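Local coordinates for protein YgiW (Escherichia coli, PDB 1NNX) that is of unknown function but is a periplasmic protein that adopts a bacterial OB fold, a small closed beta barrel, at residues Asp37-Arg43 and Val84-Val90. Residue numbers count along the deposited sequence, not the author numbering.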
loop_
_atom_site.group_PDB
_atom_site.type_symbol
_atom_site.label_atom_id
_atom_site.label_comp_id
_atom_site.label_asym_id
_atom_site.label_seq_id
_atom_site.Cartn_x
_atom_site.Cartn_y
_atom_site.Cartn_z
ATOM N N ASP A 37 5.142 -8.436 -7.568
ATOM C CA ASP A 37 6.498 -8.033 -7.213
ATOM C C ASP A 37 7.003 -6.758 -7.880
ATOM O O ASP A 37 8.078 -6.700 -8.475
ATOM C CB ASP A 37 7.493 -9.212 -7.440
ATOM C CG ASP A 37 8.623 -9.253 -6.411
ATOM O OD1 ASP A 37 9.719 -9.751 -6.784
ATOM O OD2 ASP A 37 8.453 -8.784 -5.247
ATOM N N THR A 38 6.188 -5.730 -7.781
ATOM C CA THR A 38 6.485 -4.413 -8.301
ATOM C C THR A 38 6.439 -3.428 -7.128
ATOM O O THR A 38 5.423 -3.372 -6.442
ATOM C CB THR A 38 5.422 -3.987 -9.342
ATOM O OG1 THR A 38 5.446 -4.903 -10.448
ATOM C CG2 THR A 38 5.713 -2.588 -9.846
ATOM N N TRP A 39 7.468 -2.590 -6.993
ATOM C CA TRP A 39 7.531 -1.555 -5.961
ATOM C C TRP A 39 6.643 -0.375 -6.335
ATOM O O TRP A 39 6.710 0.139 -7.499
ATOM C CB TRP A 39 8.969 -1.079 -5.811
ATOM C CG TRP A 39 9.131 -0.083 -4.747
ATOM C CD1 TRP A 39 9.219 1.257 -4.896
ATOM C CD2 TRP A 39 9.278 -0.353 -3.351
ATOM N NE1 TRP A 39 9.397 1.849 -3.675
ATOM C CE2 TRP A 39 9.439 0.889 -2.707
ATOM C CE3 TRP A 39 9.292 -1.526 -2.578
ATOM C CZ2 TRP A 39 9.628 1.004 -1.309
ATOM C CZ3 TRP A 39 9.477 -1.407 -1.147
ATOM C CH2 TRP A 39 9.638 -0.145 -0.562
ATOM N N VAL A 40 5.804 0.064 -5.408
ATOM C CA VAL A 40 4.894 1.202 -5.642
ATOM C C VAL A 40 4.836 2.122 -4.432
ATOM O O VAL A 40 5.103 1.703 -3.296
ATOM C CB VAL A 40 3.294 0.796 -5.557
ATOM C CG1 VAL A 40 3.008 -0.381 -4.688
ATOM C CG2 VAL A 40 2.442 1.870 -4.678
ATOM N N THR A 41 4.431 3.352 -4.642
ATOM C CA THR A 41 4.159 4.335 -3.649
ATOM C C THR A 41 2.725 4.786 -3.931
ATOM O O THR A 41 2.358 5.097 -5.078
ATOM C CB THR A 41 5.085 5.570 -3.756
ATOM O OG1 THR A 41 6.470 5.188 -3.628
ATOM C CG2 THR A 41 4.688 6.594 -2.731
ATOM N N LEU A 42 1.863 4.808 -2.928
ATOM C CA LEU A 42 0.470 5.245 -3.029
ATOM C C LEU A 42 0.173 6.280 -1.967
ATOM O O LEU A 42 0.843 6.306 -0.890
ATOM C CB LEU A 42 -0.487 4.032 -2.825
ATOM C CG LEU A 42 -0.217 2.859 -3.756
ATOM C CD1 LEU A 42 -1.098 1.676 -3.231
ATOM C CD2 LEU A 42 -0.496 3.166 -5.154
ATOM N N ARG A 43 -0.825 7.116 -2.199
ATOM C CA ARG A 43 -1.233 8.068 -1.217
ATOM C C ARG A 43 -2.730 7.998 -1.053
ATOM O O ARG A 43 -3.465 7.896 -2.049
ATOM C CB ARG A 43 -0.818 9.505 -1.596
ATOM C CG ARG A 43 0.649 9.741 -1.323
ATOM C CD ARG A 43 1.045 11.230 -1.656
ATOM N NE ARG A 43 2.382 11.545 -1.173
ATOM C CZ ARG A 43 2.714 12.737 -0.688
ATOM N NH1 ARG A 43 1.796 13.691 -0.620
ATOM N NH2 ARG A 43 3.957 12.988 -0.316
ATOM N N VAL A 84 -2.120 9.416 4.174
ATOM C CA VAL A 84 -0.843 8.711 4.386
ATOM C C VAL A 84 -0.196 8.301 3.093
ATOM O O VAL A 84 -0.879 8.171 2.016
ATOM C CB VAL A 84 -0.981 7.377 5.234
ATOM C CG1 VAL A 84 -1.436 7.719 6.660
ATOM C CG2 VAL A 84 -1.928 6.403 4.557
ATOM N N GLU A 85 1.113 8.202 3.135
ATOM C CA GLU A 85 1.829 7.713 2.002
ATOM C C GLU A 85 2.344 6.286 2.374
ATOM O O GLU A 85 2.971 6.100 3.442
ATOM C CB GLU A 85 3.022 8.535 1.492
ATOM C CG GLU A 85 3.795 7.960 0.284
ATOM C CD GLU A 85 4.962 8.842 -0.121
ATOM O OE1 GLU A 85 4.694 9.826 -0.844
ATOM O OE2 GLU A 85 6.103 8.547 0.314
ATOM N N ILE A 86 2.121 5.293 1.534
ATOM C CA ILE A 86 2.632 3.952 1.762
ATOM C C ILE A 86 3.545 3.554 0.635
ATOM O O ILE A 86 3.361 3.990 -0.511
ATOM C CB ILE A 86 1.532 2.881 1.924
ATOM C CG1 ILE A 86 0.586 2.830 0.692
ATOM C CG2 ILE A 86 0.736 3.172 3.244
ATOM C CD1 ILE A 86 -0.503 1.762 0.772
ATOM N N GLN A 87 4.577 2.792 0.951
ATOM C CA GLN A 87 5.511 2.260 -0.021
ATOM C C GLN A 87 5.627 0.773 0.251
ATOM O O GLN A 87 5.705 0.361 1.426
ATOM C CB GLN A 87 6.897 2.922 0.066
ATOM C CG GLN A 87 6.835 4.429 -0.165
ATOM C CD GLN A 87 8.211 5.102 -0.235
ATOM O OE1 GLN A 87 8.314 6.328 -0.092
ATOM N NE2 GLN A 87 9.241 4.328 -0.466
ATOM N N GLY A 88 5.658 -0.030 -0.794
ATOM C CA GLY A 88 5.787 -1.473 -0.635
ATOM C C GLY A 88 5.653 -2.150 -1.962
ATOM O O GLY A 88 5.735 -1.487 -3.005
ATOM N N GLU A 89 5.431 -3.442 -1.924
ATOM C CA GLU A 89 5.334 -4.236 -3.165
ATOM C C GLU A 89 3.970 -4.713 -3.478
ATOM O O GLU A 89 3.232 -5.139 -2.593
ATOM C CB GLU A 89 6.183 -5.501 -3.078
ATOM C CG GLU A 89 7.645 -5.257 -2.761
ATOM C CD GLU A 89 7.952 -5.215 -1.306
ATOM O OE1 GLU A 89 7.046 -5.447 -0.479
ATOM O OE2 GLU A 89 9.127 -4.953 -0.999
ATOM N N VAL A 90 3.632 -4.640 -4.763
ATOM C CA VAL A 90 2.362 -5.213 -5.225
ATOM C C VAL A 90 2.556 -6.739 -5.085
ATOM O O VAL A 90 3.562 -7.282 -5.539
ATOM C CB VAL A 90 2.104 -4.843 -6.740
ATOM C CG1 VAL A 90 0.928 -5.722 -7.315
ATOM C CG2 VAL A 90 1.678 -3.410 -6.833
#
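Trp39, Val90 and Glu85 lose the most surface where segments 37-43 and 84-90, parts of the first and fourth strands, run antiparallel and close the five-stranded OB barrel. Two hydrogen-bonded pairs form the central ladder: Val40 N to Gly88 O 2.9 Å and Gly88 N to Val40 O 3.1 Å; Leu42 N to Ile86 O 3.0 Å and Ile86 N to Leu42 O 2.9 Å. Trp39 lays its flat indole over Gly88, whose CA, 4.1 Å from the centroid of the six-membered ring, makes a CH-pi contact; the very extended backbone here (phi/psi 174°/-164°) suits glycine. Val90, on the inward face, suits the barrel interior: its CG2 meets Val40 CG1 at 3.9 Å, while Leu42 and Ile86 pack together farther along and reach Phe57. The backbone of Val90 also joins the segments, Val90 N donating to Thr38 O (2.8 Å) and Val90 O accepting from Asp37 N (2.8 Å). On the Trp39 face, the long Glu85 side chain reaches Arg43 in a salt bridge, OE1 to NE 2.9 Å. The two central pairs thus fix the register, aliphatic groups fill the core, and polar or amphipathic side chains suit the more exposed face.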